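Long-range contacts in computational Design of Enzyme (Synthetic construct, PDB 3TP4), which is a computationally designed enzyme, probably intended to carry an activated serine-containing catalytic triad on a scaffold of the glycosyl hydrolase family 26 TIM-barrel type: residues Ala185-Pro190 and Tyr230-Pro235; Tyr193-Arg198 and Val374-Ser379. All coordinates share one frame; numbering follows the deposited sequence.

Contact 1 (Ala185-Pro190 and Tyr230-Pro235); sequences AAYGSP and YLRTYP
Tyr187, in the last turn of the short helix 184-188, meets two side chains of the loop that follows helix 227-230, Thr233 over one face of its ring and Arg232 at the edge. Its CG stands anti to the carbonyl carbon (chi1 -82°), and the ring reaches out across the loop. The methyl of Thr233 sits over the middle of the face: CG2 lies 4.1 Å from the ring centroid and almost on the normal, a CH-pi contact. Thr233 presents this methyl by placing OG1 in the crowded position between N and C (chi1 67°), which leaves CG2 anti to the carbonyl carbon. The same methyl packs against the helix backbone, 3.6 Å from Ala186 O, and meets Ala186 CB. The Arg232 chain bends at chi3 (86°), so that the guanidinium stands nearly upright to the ring plane and takes Tyr187 CD2 over one face, 3.6 Å from Arg232 NE. No direct hydrogen bond joins the segments; water does so twice. One water accepts from Arg232 NE, a very short 2.4 Å, and donates to Tyr187 O. Another donates to Tyr230 O, accepts from Thr233 N and binds Tyr187 OH weakly, while that hydroxyl also bonds to Pro219 O. Farther along, Pro190 CB rests 3.4 Å from Arg232 O. The contact thus joins two connections of the TIM barrel, with Trp182 stacked on the Tyr187 ring and Tyr193 of helix 190-207 touching both Ala186 and Thr233.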
loop_
_atom_site.group_PDB
_atom_site.type_symbol
_atom_site.label_atom_id
_atom_site.label_comp_id
_atom_site.label_asym_id
_atom_site.label_seq_id
_atom_site.Cartn_x
_atom_site.Cartn_y
_atom_site.Cartn_z
ATOM N N ALA A 185 -2.211 -13.983 7.905
ATOM C CA ALA A 185 -2.091 -13.470 9.271
ATOM C C ALA A 185 -3.013 -12.271 9.504
ATOM O O ALA A 185 -3.620 -12.140 10.564
ATOM C CB ALA A 185 -0.644 -13.114 9.593
ATOM N N ALA A 186 -3.134 -11.410 8.499
ATOM C CA ALA A 186 -3.970 -10.213 8.624
ATOM C C ALA A 186 -5.449 -10.567 8.723
ATOM O O ALA A 186 -6.204 -9.983 9.514
ATOM C CB ALA A 186 -3.709 -9.236 7.444
ATOM N N TYR A 187 -5.876 -11.533 7.919
ATOM C CA TYR A 187 -7.254 -11.999 8.003
ATOM C C TYR A 187 -7.515 -12.733 9.325
ATOM O O TYR A 187 -8.615 -12.654 9.891
ATOM C CB TYR A 187 -7.586 -12.881 6.796
ATOM C CG TYR A 187 -7.942 -12.055 5.587
ATOM C CD1 TYR A 187 -6.959 -11.606 4.719
ATOM C CD2 TYR A 187 -9.253 -11.675 5.352
ATOM C CE1 TYR A 187 -7.280 -10.835 3.622
ATOM C CE2 TYR A 187 -9.584 -10.902 4.261
ATOM C CZ TYR A 187 -8.594 -10.486 3.401
ATOM O OH TYR A 187 -8.917 -9.715 2.312
ATOM N N GLY A 188 -6.500 -13.439 9.811
ATOM C CA GLY A 188 -6.626 -14.166 11.065
ATOM C C GLY A 188 -6.726 -13.242 12.265
ATOM O O GLY A 188 -7.429 -13.546 13.231
ATOM N N SER A 189 -6.035 -12.105 12.198
ATOM C CA SER A 189 -6.071 -11.116 13.279
ATOM C C SER A 189 -6.130 -9.695 12.716
ATOM O O SER A 189 -5.123 -8.984 12.695
ATOM C CB SER A 189 -4.847 -11.265 14.180
ATOM O OG SER A 189 -5.015 -10.495 15.359
ATOM N N PRO A 190 -7.309 -9.289 12.240
ATOM C CA PRO A 190 -7.406 -8.032 11.486
ATOM C C PRO A 190 -7.148 -6.808 12.357
ATOM O O PRO A 190 -6.640 -5.806 11.858
ATOM C CB PRO A 190 -8.843 -8.039 10.964
ATOM C CG PRO A 190 -9.583 -9.004 11.839
ATOM C CD PRO A 190 -8.573 -10.040 12.242
ATOM N N TYR A 230 -13.900 -7.856 1.713
ATOM C CA TYR A 230 -12.877 -6.916 1.262
ATOM C C TYR A 230 -12.417 -5.993 2.392
ATOM O O TYR A 230 -11.216 -5.724 2.546
ATOM C CB TYR A 230 -13.440 -6.072 0.109
ATOM C CG TYR A 230 -12.483 -5.005 -0.434
ATOM C CD1 TYR A 230 -11.424 -5.348 -1.265
ATOM C CD2 TYR A 230 -12.664 -3.663 -0.120
ATOM C CE1 TYR A 230 -10.549 -4.374 -1.776
ATOM C CE2 TYR A 230 -11.804 -2.682 -0.624
ATOM C CZ TYR A 230 -10.752 -3.046 -1.449
ATOM O OH TYR A 230 -9.911 -2.074 -1.954
ATOM N N LEU A 231 -13.359 -5.518 3.196
ATOM C CA LEU A 231 -13.013 -4.554 4.247
ATOM C C LEU A 231 -12.528 -5.149 5.569
ATOM O O LEU A 231 -12.267 -4.404 6.509
ATOM C CB LEU A 231 -14.182 -3.612 4.524
ATOM C CG LEU A 231 -14.600 -2.746 3.338
ATOM C CD1 LEU A 231 -15.910 -2.040 3.671
ATOM C CD2 LEU A 231 -13.496 -1.748 2.972
ATOM N N ARG A 232 -12.393 -6.469 5.647
ATOM C CA ARG A 232 -11.991 -7.100 6.911
ATOM C C ARG A 232 -10.755 -6.450 7.540
ATOM O O ARG A 232 -10.717 -6.217 8.750
ATOM C CB ARG A 232 -11.772 -8.612 6.741
ATOM C CG ARG A 232 -12.994 -9.446 7.130
ATOM C CD ARG A 232 -12.949 -10.876 6.570
ATOM N NE ARG A 232 -12.204 -11.793 7.429
ATOM C CZ ARG A 232 -12.158 -13.115 7.262
ATOM N NH1 ARG A 232 -12.817 -13.690 6.262
ATOM N NH2 ARG A 232 -11.449 -13.865 8.103
ATOM N N THR A 233 -9.753 -6.145 6.716
ATOM C CA THR A 233 -8.483 -5.643 7.219
ATOM C C THR A 233 -8.271 -4.146 6.964
ATOM O O THR A 233 -7.155 -3.640 7.104
ATOM C CB THR A 233 -7.299 -6.436 6.609
ATOM O OG1 THR A 233 -7.213 -6.183 5.198
ATOM C CG2 THR A 233 -7.493 -7.947 6.837
ATOM N N TYR A 234 -9.341 -3.442 6.598
ATOM C CA TYR A 234 -9.257 -2.026 6.253
ATOM C C TYR A 234 -8.746 -1.174 7.419
ATOM O O TYR A 234 -9.322 -1.196 8.497
ATOM C CB TYR A 234 -10.638 -1.531 5.844
ATOM C CG TYR A 234 -10.685 -0.082 5.409
ATOM C CD1 TYR A 234 -9.847 0.388 4.399
ATOM C CD2 TYR A 234 -11.594 0.808 5.979
ATOM C CE1 TYR A 234 -9.900 1.709 3.987
ATOM C CE2 TYR A 234 -11.659 2.134 5.567
ATOM C CZ TYR A 234 -10.802 2.576 4.573
ATOM O OH TYR A 234 -10.854 3.886 4.157
ATOM N N PRO A 235 -7.661 -0.414 7.207
ATOM C CA PRO A 235 -7.095 0.379 8.308
ATOM C C PRO A 235 -7.936 1.594 8.719
ATOM O O PRO A 235 -7.774 2.081 9.836
ATOM C CB PRO A 235 -5.730 0.836 7.751
ATOM C CG PRO A 235 -5.417 -0.107 6.682
ATOM C CD PRO A 235 -6.759 -0.449 6.052
HETATM O O HOH W 1 -9.517 -7.309 3.943
HETATM O O HOH W 2 -11.152 -10.977 9.452
#

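Contact 2 (Tyr193-Arg198 and Val374-Ser379); sequences YQELYR and VVHIAS
A histidine-carboxylate hydrogen bond at the interface between the TIM barrel and the C-terminal Ig-like domain is the core of this contact. His376 ND1 donates to Glu195 OE1 over 2.7 Å, with an N-H...O angle of 149°. The bond uses the syn lone pair of OE1 and runs close to the imidazole plane, the carboxylate lying only 26° from coplanar with the ring. Glu195 gets there by bending at chi2 (-52°); His376 holds CG in the crowded position between N and C. The other oxygen, OE2, forms a salt bridge with Arg198 NH1 at 2.8 Å, one helical turn on, and is met from above the carboxylate plane. A water donates to OE2 and accepts from Ile377 N. Arg198, extended from CG to NE, passes over one face of the imidazole, its CD 4.0 Å from the ring centroid in a CH-pi contact. His376 NE2 is bonded to Glu202; two carboxylates could favour a protonated imidazole, although the nearby Arg198 guanidinium would oppose this. Ala378, which with Ser379 forms a classic beta bulge facing Arg394, brings its CA within 3.3 Å of Glu195 OE1. The 193-198 part of helix 190-207 runs roughly perpendicular to edge strand 374-379, and strand 391-398 pairs with that strand within the Ig-like sheet.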
loop_
_atom_site.group_PDB
_atom_site.type_symbol
_atom_site.label_atom_id
_atom_site.label_comp_id
_atom_site.label_asym_id
_atom_site.label_seq_id
_atom_site.Cartn_x
_atom_site.Cartn_y
_atom_site.Cartn_z
ATOM N N TYR A 193 -3.473 -6.323 12.337
ATOM C CA TYR A 193 -3.068 -5.735 11.067
ATOM C C TYR A 193 -3.367 -4.226 11.049
ATOM O O TYR A 193 -2.547 -3.417 10.605
ATOM C CB TYR A 193 -3.745 -6.397 9.868
ATOM C CG TYR A 193 -3.299 -5.740 8.576
ATOM C CD1 TYR A 193 -2.090 -6.071 7.998
ATOM C CD2 TYR A 193 -4.062 -4.751 7.975
ATOM C CE1 TYR A 193 -1.657 -5.468 6.841
ATOM C CE2 TYR A 193 -3.636 -4.129 6.816
ATOM C CZ TYR A 193 -2.438 -4.501 6.251
ATOM O OH TYR A 193 -1.997 -3.892 5.115
ATOM N N GLN A 194 -4.555 -3.864 11.519
ATOM C CA GLN A 194 -4.969 -2.468 11.520
ATOM C C GLN A 194 -4.039 -1.620 12.386
ATOM O O GLN A 194 -3.679 -0.509 12.006
ATOM C CB GLN A 194 -6.425 -2.338 11.983
ATOM C CG GLN A 194 -7.434 -2.873 10.974
ATOM C CD GLN A 194 -8.814 -3.077 11.573
ATOM O OE1 GLN A 194 -8.957 -3.301 12.778
ATOM N NE2 GLN A 194 -9.841 -3.006 10.729
ATOM N N GLU A 195 -3.636 -2.131 13.548
ATOM C CA GLU A 195 -2.740 -1.346 14.387
ATOM C C GLU A 195 -1.352 -1.253 13.768
ATOM O O GLU A 195 -0.684 -0.231 13.912
ATOM C CB GLU A 195 -2.674 -1.875 15.827
ATOM C CG GLU A 195 -4.002 -1.767 16.560
ATOM C CD GLU A 195 -4.597 -0.356 16.509
ATOM O OE1 GLU A 195 -3.837 0.637 16.581
ATOM O OE2 GLU A 195 -5.829 -0.247 16.400
ATOM N N LEU A 196 -0.924 -2.306 13.067
ATOM C CA LEU A 196 0.376 -2.279 12.393
ATOM C C LEU A 196 0.367 -1.207 11.304
ATOM O O LEU A 196 1.296 -0.407 11.198
ATOM C CB LEU A 196 0.713 -3.645 11.763
ATOM C CG LEU A 196 1.836 -3.669 10.713
ATOM C CD1 LEU A 196 3.161 -3.223 11.303
ATOM C CD2 LEU A 196 1.990 -5.057 10.045
ATOM N N TYR A 197 -0.685 -1.209 10.489
ATOM C CA TYR A 197 -0.785 -0.252 9.388
ATOM C C TYR A 197 -0.840 1.168 9.964
ATOM O O TYR A 197 -0.157 2.076 9.470
ATOM C CB TYR A 197 -2.031 -0.540 8.540
ATOM C CG TYR A 197 -2.087 0.217 7.223
ATOM C CD1 TYR A 197 -2.401 1.575 7.187
ATOM C CD2 TYR A 197 -1.853 -0.433 6.013
ATOM C CE1 TYR A 197 -2.458 2.276 5.974
ATOM C CE2 TYR A 197 -1.910 0.255 4.799
ATOM C CZ TYR A 197 -2.210 1.607 4.790
ATOM O OH TYR A 197 -2.251 2.288 3.590
ATOM N N ARG A 198 -1.660 1.355 10.996
ATOM C CA ARG A 198 -1.867 2.687 11.589
ATOM C C ARG A 198 -0.571 3.225 12.192
ATOM O O ARG A 198 -0.205 4.380 11.963
ATOM C CB ARG A 198 -2.992 2.662 12.633
ATOM C CG ARG A 198 -4.396 2.472 12.019
ATOM C CD ARG A 198 -5.403 1.980 13.044
ATOM N NE ARG A 198 -6.717 1.734 12.453
ATOM C CZ ARG A 198 -7.709 1.094 13.076
ATOM N NH1 ARG A 198 -7.543 0.623 14.304
ATOM N NH2 ARG A 198 -8.870 0.918 12.467
ATOM N N VAL A 374 -8.777 11.276 15.166
ATOM C CA VAL A 374 -8.925 9.827 15.255
ATOM C C VAL A 374 -8.434 9.308 16.610
ATOM O O VAL A 374 -7.485 9.844 17.179
ATOM C CB VAL A 374 -8.163 9.128 14.092
ATOM C CG1 VAL A 374 -6.662 9.389 14.193
ATOM C CG2 VAL A 374 -8.461 7.640 14.068
ATOM N N VAL A 375 -9.102 8.293 17.147
ATOM C CA VAL A 375 -8.594 7.616 18.328
ATOM C C VAL A 375 -8.550 6.114 18.061
ATOM O O VAL A 375 -9.491 5.531 17.512
ATOM C CB VAL A 375 -9.374 7.971 19.632
ATOM C CG1 VAL A 375 -10.865 7.598 19.530
ATOM C CG2 VAL A 375 -8.737 7.298 20.853
ATOM N N HIS A 376 -7.434 5.490 18.406
ATOM C CA HIS A 376 -7.367 4.036 18.351
ATOM C C HIS A 376 -6.451 3.491 19.443
ATOM O O HIS A 376 -5.536 4.172 19.918
ATOM C CB HIS A 376 -6.950 3.528 16.954
ATOM C CG HIS A 376 -5.615 4.020 16.500
ATOM N ND1 HIS A 376 -4.490 3.225 16.502
ATOM C CD2 HIS A 376 -5.230 5.221 15.998
ATOM C CE1 HIS A 376 -3.464 3.919 16.036
ATOM N NE2 HIS A 376 -3.888 5.131 15.720
ATOM N N ILE A 377 -6.729 2.262 19.852
ATOM C CA ILE A 377 -5.946 1.593 20.881
ATOM C C ILE A 377 -4.880 0.733 20.216
ATOM O O ILE A 377 -5.188 -0.316 19.659
ATOM C CB ILE A 377 -6.852 0.700 21.771
ATOM C CG1 ILE A 377 -7.890 1.566 22.500
ATOM C CG2 ILE A 377 -5.995 -0.092 22.763
ATOM C CD1 ILE A 377 -9.129 0.782 23.056
ATOM N N ALA A 378 -3.633 1.192 20.261
ATOM C CA ALA A 378 -2.527 0.488 19.613
ATOM C C ALA A 378 -2.175 -0.790 20.354
ATOM O O ALA A 378 -1.677 -1.744 19.752
ATOM C CB ALA A 378 -1.293 1.389 19.528
ATOM N N SER A 379 -2.389 -0.787 21.668
ATOM C CA SER A 379 -2.224 -2.002 22.456
ATOM C C SER A 379 -3.077 -1.952 23.708
ATOM O O SER A 379 -3.112 -0.937 24.415
ATOM C CB SER A 379 -0.744 -2.250 22.794
ATOM O OG SER A 379 -0.235 -1.251 23.651
HETATM O O HOH W 3 -8.365 0.531 18.178
#

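How the contacts relate
Helix 190-207 joins the two contacts, whose centres lie about 12 Å apart: Pro190, in contact 1, begins it, and through Glu195 and Arg198 it meets the Ig-like strand in contact 2. The loop 230-235 also reaches this helix, since Tyr234 O is probably hydrogen-bonded to Gln194 NE2 and Pro235 O to Arg198 NE, while Pro235 packs on Tyr197. Arg198 thus links the contacts: NE probably bonds the loop, while NH1 holds Glu195, the carboxylate that accepts from His376. Both contacts are largely buried, although Arg232 leaves contact 1 with an exposed margin. Contact 1, within the barrel, relies on aromatic and methyl packing with water bridges; contact 2, between domains, on direct bonds among charged or ionisable side chains.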